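Local structure of Exo-beta-1,3-glucanase (4PEY) at residues A[171-176]-A[495-500]; A[189-194]-A[524-529]; A[128-133]-A[432-437]. The protein hydrolyses laminarin and laminarioligosaccharides from their non-reducing ends as an exo-beta-1,3-glucanase, yielding glucose and laminaribiose. The protein carries 1 engineered substitution. All coordinates share one frame; numbering follows the deposited sequence.

Contact 1. Residues A[171-176]-A[495-500]. With BGC (beta-D-glucopyranose), chain B; BGC (beta-D-glucopyranose), chain C.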
loop_
_atom_site.group_PDB
_atom_site.type_symbol
_atom_site.label_atom_id
_atom_site.label_comp_id
_atom_site.label_asym_id
_atom_site.label_seq_id
_atom_site.Cartn_x
_atom_site.Cartn_y
_atom_site.Cartn_z
ATOM N N SER A 171 -13.615 -7.051 -13.300
ATOM C CA SER A 171 -12.560 -8.068 -13.348
ATOM C C SER A 171 -11.513 -8.031 -12.222
ATOM O O SER A 171 -10.695 -8.951 -12.110
ATOM C CB SER A 171 -11.835 -7.975 -14.691
ATOM O OG SER A 171 -11.436 -6.639 -14.947
ATOM N N GLN A 172 -11.518 -6.984 -11.399
ATOM C CA GLN A 172 -10.602 -6.917 -10.261
ATOM C C GLN A 172 -10.638 -8.181 -9.417
ATOM O O GLN A 172 -11.701 -8.586 -8.966
ATOM C CB GLN A 172 -10.940 -5.717 -9.373
ATOM C CG GLN A 172 -10.502 -4.370 -9.936
ATOM C CD GLN A 172 -9.000 -4.162 -9.835
ATOM O OE1 GLN A 172 -8.279 -4.995 -9.282
ATOM N NE2 GLN A 172 -8.522 -3.053 -10.375
ATOM N N GLN A 173 -9.475 -8.787 -9.184
ATOM C CA GLN A 173 -9.389 -10.025 -8.408
ATOM C C GLN A 173 -9.837 -9.842 -6.963
ATOM O O GLN A 173 -10.538 -10.686 -6.388
ATOM C CB GLN A 173 -7.955 -10.546 -8.401
ATOM C CG GLN A 173 -7.417 -10.983 -9.736
ATOM C CD GLN A 173 -5.903 -11.116 -9.719
ATOM O OE1 GLN A 173 -5.256 -11.104 -8.651
ATOM N NE2 GLN A 173 -5.320 -11.216 -10.902
ATOM N N GLN A 174 -9.388 -8.745 -6.371
ATOM C CA GLN A 174 -9.553 -8.525 -4.949
ATOM C C GLN A 174 -9.532 -7.027 -4.687
ATOM O O GLN A 174 -9.148 -6.248 -5.565
ATOM C CB GLN A 174 -8.461 -9.259 -4.151
ATOM C CG GLN A 174 -7.032 -8.698 -4.297
ATOM C CD GLN A 174 -6.279 -9.216 -5.517
ATOM O OE1 GLN A 174 -6.216 -10.427 -5.774
ATOM N NE2 GLN A 174 -5.675 -8.297 -6.262
ATOM N N TRP A 175 -9.948 -6.619 -3.492
ATOM C CA TRP A 175 -9.965 -5.203 -3.146
ATOM C C TRP A 175 -10.125 -5.037 -1.653
ATOM O O TRP A 175 -10.782 -5.862 -1.017
ATOM C CB TRP A 175 -11.108 -4.471 -3.873
ATOM C CG TRP A 175 -10.846 -3.005 -3.994
ATOM C CD1 TRP A 175 -11.147 -2.028 -3.081
ATOM C CD2 TRP A 175 -10.163 -2.355 -5.069
ATOM N NE1 TRP A 175 -10.710 -0.806 -3.538
ATOM C CE2 TRP A 175 -10.103 -0.979 -4.755
ATOM C CE3 TRP A 175 -9.615 -2.801 -6.282
ATOM C CZ2 TRP A 175 -9.510 -0.040 -5.611
ATOM C CZ3 TRP A 175 -9.025 -1.869 -7.130
ATOM C CH2 TRP A 175 -8.975 -0.502 -6.787
ATOM N N TYR A 176 -9.535 -3.970 -1.107
ATOM C CA TYR A 176 -9.772 -3.561 0.279
ATOM C C TYR A 176 -10.311 -2.139 0.341
ATOM O O TYR A 176 -9.743 -1.223 -0.254
ATOM C CB TYR A 176 -8.493 -3.660 1.125
ATOM C CG TYR A 176 -8.692 -3.227 2.571
ATOM C CD1 TYR A 176 -9.710 -3.777 3.353
ATOM C CD2 TYR A 176 -7.867 -2.268 3.154
ATOM C CE1 TYR A 176 -9.889 -3.386 4.676
ATOM C CE2 TYR A 176 -8.037 -1.873 4.479
ATOM C CZ TYR A 176 -9.044 -2.436 5.233
ATOM O OH TYR A 176 -9.199 -2.036 6.543
ATOM N N GLY A 495 -5.706 -13.966 0.795
ATOM C CA GLY A 495 -5.466 -14.837 -0.346
ATOM C C GLY A 495 -4.012 -14.930 -0.762
ATOM O O GLY A 495 -3.278 -13.935 -0.715
ATOM N N SER A 496 -3.603 -16.131 -1.169
ATOM C CA SER A 496 -2.272 -16.372 -1.725
ATOM C C SER A 496 -2.408 -17.069 -3.074
ATOM O O SER A 496 -3.138 -18.052 -3.175
ATOM C CB SER A 496 -1.431 -17.227 -0.769
ATOM O OG SER A 496 -0.184 -17.591 -1.351
ATOM N N TYR A 497 -1.716 -16.565 -4.097
ATOM C CA TYR A 497 -1.835 -17.108 -5.460
ATOM C C TYR A 497 -0.487 -17.650 -5.930
ATOM O O TYR A 497 0.556 -17.106 -5.569
ATOM C CB TYR A 497 -2.335 -16.043 -6.449
ATOM C CG TYR A 497 -3.378 -15.108 -5.879
ATOM C CD1 TYR A 497 -4.418 -15.585 -5.082
ATOM C CD2 TYR A 497 -3.321 -13.743 -6.133
ATOM C CE1 TYR A 497 -5.358 -14.725 -4.536
ATOM C CE2 TYR A 497 -4.250 -12.878 -5.588
ATOM C CZ TYR A 497 -5.275 -13.374 -4.802
ATOM O OH TYR A 497 -6.210 -12.508 -4.265
ATOM N N CYS A 498 -0.485 -18.717 -6.728
ATOM C CA CYS A 498 0.781 -19.200 -7.275
ATOM C C CYS A 498 0.792 -19.176 -8.801
ATOM O O CYS A 498 -0.238 -19.286 -9.467
ATOM C CB CYS A 498 1.126 -20.610 -6.761
ATOM S SG CYS A 498 0.165 -21.993 -7.428
ATOM N N TYR A 499 1.989 -19.009 -9.339
ATOM C CA TYR A 499 2.219 -18.995 -10.770
ATOM C C TYR A 499 3.673 -19.407 -10.963
ATOM O O TYR A 499 4.543 -18.593 -11.274
ATOM C CB TYR A 499 1.910 -17.615 -11.361
ATOM C CG TYR A 499 2.105 -17.464 -12.851
ATOM C CD1 TYR A 499 1.288 -18.137 -13.761
ATOM C CD2 TYR A 499 3.081 -16.610 -13.353
ATOM C CE1 TYR A 499 1.457 -17.974 -15.135
ATOM C CE2 TYR A 499 3.256 -16.441 -14.711
ATOM C CZ TYR A 499 2.450 -17.122 -15.597
ATOM O OH TYR A 499 2.645 -16.931 -16.942
ATOM N N PHE A 500 3.925 -20.692 -10.739
ATOM C CA PHE A 500 5.263 -21.234 -10.887
ATOM C C PHE A 500 5.537 -21.465 -12.371
ATOM O O PHE A 500 5.474 -22.592 -12.861
ATOM C CB PHE A 500 5.412 -22.530 -10.072
ATOM C CG PHE A 500 5.395 -22.317 -8.575
ATOM C CD1 PHE A 500 6.515 -21.829 -7.917
ATOM C CD2 PHE A 500 4.263 -22.622 -7.823
ATOM C CE1 PHE A 500 6.505 -21.633 -6.527
ATOM C CE2 PHE A 500 4.251 -22.434 -6.437
ATOM C CZ PHE A 500 5.372 -21.937 -5.793
HETATM C C2 BGC B . -2.198 -12.020 -11.992
HETATM C C3 BGC B . -0.743 -11.635 -12.223
HETATM C C4 BGC B . 0.030 -12.836 -12.745
HETATM C C5 BGC B . -0.666 -13.388 -13.978
HETATM C C6 BGC B . 0.091 -14.595 -14.517
HETATM C C1 BGC B . -2.802 -12.711 -13.208
HETATM O O2 BGC B . -2.937 -10.845 -11.735
HETATM O O3 BGC B . -0.261 -11.222 -10.925
HETATM O O4 BGC B . 1.359 -12.442 -13.030
HETATM O O5 BGC B . -1.980 -13.786 -13.624
HETATM O O6 BGC B . -0.539 -15.051 -15.697
HETATM C C2 BGC C . -6.412 -13.107 -13.337
HETATM C C3 BGC C . -5.054 -13.552 -13.868
HETATM C C4 BGC C . -5.063 -15.045 -14.166
HETATM C C5 BGC C . -6.235 -15.347 -15.092
HETATM C C6 BGC C . -6.304 -16.831 -15.427
HETATM C C1 BGC C . -7.533 -13.572 -14.262
HETATM O O1 BGC C . -8.777 -13.280 -13.659
HETATM O O2 BGC C . -6.441 -11.703 -13.209
HETATM O O3 BGC C . -4.054 -13.240 -12.822
HETATM O O4 BGC C . -3.843 -15.419 -14.778
HETATM O O5 BGC C . -7.426 -14.969 -14.445
HETATM O O6 BGC C . -7.330 -17.029 -16.383
#
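Y497 OH donates to Q174 OE1 at 2.6 Å, the one hydrogen bond between the two segments. The oxygen sits at the phenol edge, close to the ring plane; the hydroxyl meets it at a C=O...donor angle of 132°, and amide and ring lie 24° apart. Q174 bends sharply at chi2 (-84°) to offer this oxygen, while its NE2 is held by G155 O and S154 OG, which fixes the rotation of the amide. Beside it, Q173 runs out extended, its amide turned steeply to the phenol ring, with OE1 3.7 Å from Y497 CE2. Q173 NE2 spends its two N-H groups on consecutive sugars of the bound trisaccharide, reaching O2 of the chain B glucose at 2.6 Å and O2 of the chain C glucose at 2.6 Å. The Y499 ring presents a face to the C6 end of the chain B glucose, with C6 3.5 Å above its plane, over the centre. With a serine in place of Y499, the C6 hydroxymethyl group would probably lose its aromatic platform and be freer to turn. Strand 174-178 runs parallel between 157-159 and 191-198, and strand 489-498 between 450-458 and 520-529, so the contact bridges two beta-helix walls.

Contact 2. Residues A[189-194]-A[524-529]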
loop_
_atom_site.group_PDB
_atom_site.type_symbol
_atom_site.label_atom_id
_atom_site.label_comp_id
_atom_site.label_asym_id
_atom_site.label_seq_id
_atom_site.Cartn_x
_atom_site.Cartn_y
_atom_site.Cartn_z
ATOM N N VAL A 189 -14.921 -10.970 -6.925
ATOM C CA VAL A 189 -14.284 -11.993 -7.750
ATOM C C VAL A 189 -13.632 -13.051 -6.852
ATOM O O VAL A 189 -14.186 -14.145 -6.710
ATOM C CB VAL A 189 -13.274 -11.356 -8.725
ATOM C CG1 VAL A 189 -12.539 -12.421 -9.539
ATOM C CG2 VAL A 189 -14.020 -10.398 -9.653
ATOM N N TRP A 190 -12.498 -12.728 -6.221
ATOM C CA TRP A 190 -11.871 -13.672 -5.281
ATOM C C TRP A 190 -11.912 -13.222 -3.819
ATOM O O TRP A 190 -12.060 -14.057 -2.924
ATOM C CB TRP A 190 -10.406 -13.939 -5.647
ATOM C CG TRP A 190 -10.192 -14.569 -6.996
ATOM C CD1 TRP A 190 -11.115 -15.208 -7.775
ATOM C CD2 TRP A 190 -8.969 -14.573 -7.734
ATOM N NE1 TRP A 190 -10.533 -15.624 -8.951
ATOM C CE2 TRP A 190 -9.213 -15.251 -8.947
ATOM C CE3 TRP A 190 -7.683 -14.090 -7.473
ATOM C CZ2 TRP A 190 -8.224 -15.434 -9.911
ATOM C CZ3 TRP A 190 -6.702 -14.276 -8.424
ATOM C CH2 TRP A 190 -6.977 -14.944 -9.632
ATOM N N ASN A 191 -11.766 -11.920 -3.570
ATOM C CA ASN A 191 -11.639 -11.445 -2.191
ATOM C C ASN A 191 -11.886 -9.955 -2.076
ATOM O O ASN A 191 -10.952 -9.164 -2.208
ATOM C CB ASN A 191 -10.244 -11.778 -1.636
ATOM C CG ASN A 191 -9.984 -11.160 -0.261
ATOM O OD1 ASN A 191 -10.912 -10.859 0.489
ATOM N ND2 ASN A 191 -8.707 -10.950 0.060
ATOM N N MET A 192 -13.115 -9.556 -1.861
ATOM C CA MET A 192 -13.443 -8.185 -1.566
ATOM C C MET A 192 -13.709 -7.996 -0.078
ATOM O O MET A 192 -14.630 -8.556 0.465
ATOM C CB MET A 192 -14.660 -7.722 -2.383
ATOM C CG MET A 192 -14.430 -7.344 -3.843
ATOM S SD MET A 192 -13.392 -8.460 -4.861
ATOM C CE MET A 192 -13.275 -7.502 -6.369
ATOM N N THR A 193 -12.834 -7.254 0.565
ATOM C CA THR A 193 -12.890 -7.061 2.008
ATOM C C THR A 193 -13.223 -5.600 2.353
ATOM O O THR A 193 -12.751 -4.657 1.693
ATOM C CB THR A 193 -11.550 -7.492 2.672
ATOM O OG1 THR A 193 -11.366 -8.900 2.491
ATOM C CG2 THR A 193 -11.517 -7.178 4.168
ATOM N N PHE A 194 -14.054 -5.433 3.380
ATOM C CA PHE A 194 -14.548 -4.134 3.833
ATOM C C PHE A 194 -14.401 -4.035 5.348
ATOM O O PHE A 194 -14.778 -4.969 6.059
ATOM C CB PHE A 194 -16.028 -3.958 3.472
ATOM C CG PHE A 194 -16.360 -4.306 2.044
ATOM C CD1 PHE A 194 -16.620 -5.623 1.675
ATOM C CD2 PHE A 194 -16.426 -3.317 1.071
ATOM C CE1 PHE A 194 -16.922 -5.946 0.361
ATOM C CE2 PHE A 194 -16.737 -3.637 -0.253
ATOM C CZ PHE A 194 -16.983 -4.949 -0.608
ATOM N N ASP A 524 -12.168 -16.397 6.188
ATOM C CA ASP A 524 -12.187 -16.208 4.739
ATOM C C ASP A 524 -10.775 -16.244 4.141
ATOM O O ASP A 524 -10.230 -15.224 3.706
ATOM C CB ASP A 524 -12.902 -14.895 4.370
ATOM C CG ASP A 524 -14.321 -14.818 4.912
ATOM O OD1 ASP A 524 -14.826 -15.839 5.416
ATOM O OD2 ASP A 524 -14.945 -13.731 4.822
ATOM N N LEU A 525 -10.204 -17.445 4.119
ATOM C CA LEU A 525 -8.914 -17.718 3.487
ATOM C C LEU A 525 -9.104 -18.332 2.106
ATOM O O LEU A 525 -10.070 -19.065 1.871
ATOM C CB LEU A 525 -8.090 -18.687 4.335
ATOM C CG LEU A 525 -7.756 -18.281 5.768
ATOM C CD1 LEU A 525 -6.947 -19.378 6.443
ATOM C CD2 LEU A 525 -7.008 -16.960 5.783
ATOM N N LEU A 526 -8.169 -18.070 1.200
ATOM C CA LEU A 526 -8.203 -18.733 -0.101
ATOM C C LEU A 526 -6.819 -18.849 -0.708
ATOM O O LEU A 526 -5.935 -18.019 -0.446
ATOM C CB LEU A 526 -9.158 -17.976 -1.035
ATOM C CG LEU A 526 -8.820 -16.507 -1.315
ATOM C CD1 LEU A 526 -8.849 -16.140 -2.803
ATOM C CD2 LEU A 526 -9.689 -15.590 -0.452
ATOM N N VAL A 527 -6.628 -19.900 -1.500
ATOM C CA VAL A 527 -5.440 -20.010 -2.342
ATOM C C VAL A 527 -5.875 -20.275 -3.782
ATOM O O VAL A 527 -6.938 -20.849 -4.034
ATOM C CB VAL A 527 -4.458 -21.110 -1.852
ATOM C CG1 VAL A 527 -3.953 -20.784 -0.447
ATOM C CG2 VAL A 527 -5.098 -22.507 -1.903
ATOM N N VAL A 528 -5.064 -19.821 -4.731
ATOM C CA VAL A 528 -5.433 -19.908 -6.140
ATOM C C VAL A 528 -4.203 -20.210 -6.980
ATOM O O VAL A 528 -3.175 -19.531 -6.835
ATOM C CB VAL A 528 -6.062 -18.588 -6.678
ATOM C CG1 VAL A 528 -6.705 -18.838 -8.033
ATOM C CG2 VAL A 528 -7.075 -17.985 -5.698
ATOM N N SER A 529 -4.292 -21.229 -7.834
ATOM C CA SER A 529 -3.279 -21.449 -8.858
ATOM C C SER A 529 -3.669 -20.699 -10.116
ATOM O O SER A 529 -4.773 -20.877 -10.623
ATOM C CB SER A 529 -3.123 -22.940 -9.182
ATOM O OG SER A 529 -2.339 -23.128 -10.352
#
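W190 reaches L526 straight from its CB, which packs on L526 CD1 at 3.9 Å. CG stands anti to the carbonyl carbon (chi1 -62°), sending the indole along the opposing strand towards V528. On the benzo ring of the indole, CZ2 comes to 4.2 Å from V528 CG1, and the valine methyls lie over one face of the indole, CG2 offset towards the rim. The ring also meets Y497 edge-to-face and rests on Q173, a substrate-binding residue, so it borders the sugar site, its nearest atom about 4 Å from a bound glucose. The two L526 methyls, CD1 and CD2, both approach the W190 carbonyl O, each at 3.8 Å. CD2 also touches N191 CB at 4.0 Å. Beyond that CB, the N191 amide is steadied within its own strand, T193 OG1 donating to N191 OD1 at 2.8 Å, with the donor tilted 20° from the carbonyl plane. No hydrogen bond joins the two segments; they meet by apolar packing. Strand 191-198 lies parallel between 174-178 and 210-220 in the N-terminal beta-helix, whereas 520-529 is flanked by parallel 489-498 and antiparallel 555-560 near the end of the C-terminal one.

Contact 3. Residues A[128-133]-A[432-437]. With BGC (beta-D-glucopyranose), chain D.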
loop_
_atom_site.group_PDB
_atom_site.type_symbol
_atom_site.label_atom_id
_atom_site.label_comp_id
_atom_site.label_asym_id
_atom_site.label_seq_id
_atom_site.Cartn_x
_atom_site.Cartn_y
_atom_site.Cartn_z
ATOM N N VAL A 128 -6.505 0.251 -11.435
ATOM C CA VAL A 128 -5.158 0.119 -10.909
ATOM C C VAL A 128 -4.888 -1.274 -10.378
ATOM O O VAL A 128 -5.822 -2.052 -10.129
ATOM C CB VAL A 128 -4.917 1.130 -9.776
ATOM C CG1 VAL A 128 -5.059 2.552 -10.311
ATOM C CG2 VAL A 128 -5.898 0.889 -8.626
ATOM N N SER A 129 -3.612 -1.599 -10.204
ATOM C CA SER A 129 -3.270 -2.749 -9.373
ATOM C C SER A 129 -2.606 -2.244 -8.095
ATOM O O SER A 129 -3.113 -1.292 -7.487
ATOM C CB SER A 129 -2.413 -3.747 -10.145
ATOM O OG SER A 129 -3.244 -4.342 -11.139
ATOM N N GLN A 130 -1.508 -2.859 -7.664
ATOM C CA GLN A 130 -0.973 -2.558 -6.331
ATOM C C GLN A 130 -0.256 -1.205 -6.215
ATOM O O GLN A 130 0.218 -0.643 -7.213
ATOM C CB GLN A 130 -0.037 -3.687 -5.878
ATOM C CG GLN A 130 -0.731 -5.043 -5.692
ATOM C CD GLN A 130 -0.584 -5.962 -6.907
ATOM O OE1 GLN A 130 -0.317 -5.503 -8.021
ATOM N NE2 GLN A 130 -0.741 -7.267 -6.687
ATOM N N ALA A 131 -0.189 -0.701 -4.978
ATOM C CA ALA A 131 0.449 0.575 -4.634
ATOM C C ALA A 131 -0.160 1.737 -5.408
ATOM O O ALA A 131 0.559 2.569 -5.972
ATOM C CB ALA A 131 1.967 0.518 -4.865
ATOM N N ALA A 132 -1.486 1.799 -5.422
ATOM C CA ALA A 132 -2.172 2.875 -6.135
ATOM C C ALA A 132 -3.332 3.404 -5.290
ATOM O O ALA A 132 -4.511 3.282 -5.671
ATOM C CB ALA A 132 -2.663 2.387 -7.492
ATOM N N PRO A 133 -3.005 3.986 -4.128
ATOM C CA PRO A 133 -4.048 4.356 -3.165
ATOM C C PRO A 133 -4.996 5.460 -3.627
ATOM O O PRO A 133 -4.627 6.373 -4.367
ATOM C CB PRO A 133 -3.241 4.828 -1.948
ATOM C CG PRO A 133 -1.946 5.314 -2.534
ATOM C CD PRO A 133 -1.656 4.333 -3.637
ATOM N N GLY A 432 -4.956 -3.738 4.795
ATOM C CA GLY A 432 -4.545 -3.595 3.406
ATOM C C GLY A 432 -3.105 -4.024 3.176
ATOM O O GLY A 432 -2.262 -3.221 2.769
ATOM N N LEU A 433 -2.831 -5.301 3.422
ATOM C CA LEU A 433 -1.479 -5.840 3.369
ATOM C C LEU A 433 -1.234 -6.595 2.058
ATOM O O LEU A 433 -1.900 -7.585 1.786
ATOM C CB LEU A 433 -1.253 -6.760 4.571
ATOM C CG LEU A 433 0.094 -7.452 4.775
ATOM C CD1 LEU A 433 1.168 -6.419 5.015
ATOM C CD2 LEU A 433 0.007 -8.421 5.960
ATOM N N PHE A 434 -0.295 -6.113 1.246
ATOM C CA PHE A 434 0.012 -6.720 -0.051
ATOM C C PHE A 434 1.489 -7.100 -0.046
ATOM O O PHE A 434 2.338 -6.212 0.035
ATOM C CB PHE A 434 -0.235 -5.747 -1.217
ATOM C CG PHE A 434 -1.652 -5.221 -1.346
ATOM C CD1 PHE A 434 -2.153 -4.284 -0.451
ATOM C CD2 PHE A 434 -2.445 -5.596 -2.430
ATOM C CE1 PHE A 434 -3.434 -3.775 -0.596
ATOM C CE2 PHE A 434 -3.721 -5.081 -2.601
ATOM C CZ PHE A 434 -4.222 -4.161 -1.680
ATOM N N VAL A 435 1.814 -8.388 -0.120
ATOM C CA VAL A 435 3.215 -8.822 -0.054
ATOM C C VAL A 435 3.433 -9.969 -1.031
ATOM O O VAL A 435 2.694 -10.958 -0.980
ATOM C CB VAL A 435 3.621 -9.280 1.377
ATOM C CG1 VAL A 435 5.125 -9.573 1.441
ATOM C CG2 VAL A 435 3.246 -8.228 2.418
ATOM N N GLU A 436 4.429 -9.849 -1.915
ATOM C CA GLU A 436 4.565 -10.802 -3.034
ATOM C C GLU A 436 5.975 -11.204 -3.443
ATOM O O GLU A 436 6.883 -10.364 -3.496
ATOM C CB GLU A 436 3.910 -10.242 -4.297
ATOM C CG GLU A 436 2.494 -9.724 -4.161
ATOM C CD GLU A 436 1.965 -9.326 -5.511
ATOM O OE1 GLU A 436 2.408 -8.268 -6.020
ATOM O OE2 GLU A 436 1.163 -10.102 -6.089
ATOM N N HIS A 437 6.109 -12.500 -3.753
ATOM C CA HIS A 437 7.188 -13.107 -4.543
ATOM C C HIS A 437 8.493 -13.394 -3.792
ATOM O O HIS A 437 9.504 -13.696 -4.428
ATOM C CB HIS A 437 7.517 -12.257 -5.785
ATOM C CG HIS A 437 6.326 -11.901 -6.624
ATOM N ND1 HIS A 437 5.408 -12.831 -7.069
ATOM C CD2 HIS A 437 5.912 -10.702 -7.107
ATOM C CE1 HIS A 437 4.476 -12.220 -7.781
ATOM N NE2 HIS A 437 4.756 -10.929 -7.815
HETATM C C2 BGC D . 1.136 -9.835 -9.580
HETATM C C3 BGC D . 2.149 -8.694 -9.615
HETATM C C4 BGC D . 2.958 -8.767 -10.901
HETATM C C5 BGC D . 2.019 -8.748 -12.096
HETATM C C6 BGC D . 2.800 -8.782 -13.401
HETATM C C1 BGC D . 0.358 -9.956 -10.893
HETATM O O2 BGC D . 0.246 -9.636 -8.491
HETATM O O3 BGC D . 3.024 -8.798 -8.512
HETATM O O4 BGC D . 3.874 -7.700 -10.971
HETATM O O5 BGC D . 1.204 -9.895 -12.026
HETATM O O6 BGC D . 3.383 -10.055 -13.564
#
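Q130 and E436 both leave the backbone with CG anti to the carbonyl carbon, but Q130 then bends at chi2 (97°) whereas E436 stays extended (chi2 -175°), and the two polar ends arrive from opposite directions. Q130 NE2 stops 3.4 Å from E436 OE1 at an angle too poor for a hydrogen bond. What joins them is the chain D glucose, the non-reducing end of the bound trisaccharide. Q130 NE2 donates to the O2 atom of this glucose at 3.1 Å (155°) and is also bonded to Q456 OE1. The carboxylate takes the sugar with both oxygens: glucose O3 donates to E436 OE1 at 2.6 Å, and glucose O2 to E436 OE2 at 2.6 Å. The carboxylate's rotation is fixed further by W400 NE1, bonded to OE1, and Q456 NE2, bonded to OE2. H437 adds a second bond to glucose O3, its NE2 donating at 2.8 Å with the sugar at the edge of the imidazole. E436 CB lies over one face of that imidazole, and K459 O holds ND1. Away from the polar ends, Q130 CG meets F434 CD2 obliquely at 3.7 Å. With W402 and D405, which also bond this glucose, Q130, E436 and H437 form the binding site for the terminal sugar, next to A458, an engineered alanine at the position of the probable proton donor. Segment 128-133 lies in the loop between strands 123-125 and 134-135 of the N-terminal beta-helix; it faces strand 429-436, which runs parallel between 399-403 and 450-458 in the C-terminal one.

Overall arrangement
All three contacts join the N-terminal beta-helix to the C-terminal one, consistent with the side-by-side beta-helices of family 55. Their first segments follow one another as 128-133, 171-176 and 189-194, and their partners come in the same order, as 432-437, 495-500 and 524-529, so the two solenoids are matched in order, although a strand intervenes on each side between contact 3 and contact 1. Centres of contacts 1 and 2 are 7 Å apart, on neighbouring strands in both halves; contact 3 lies 10 Å from contact 1 and 14 Å from contact 2. The trisaccharide follows this seam, its non-reducing end in contact 3 and its next two glucoses at contact 1, as suits an exo-acting enzyme.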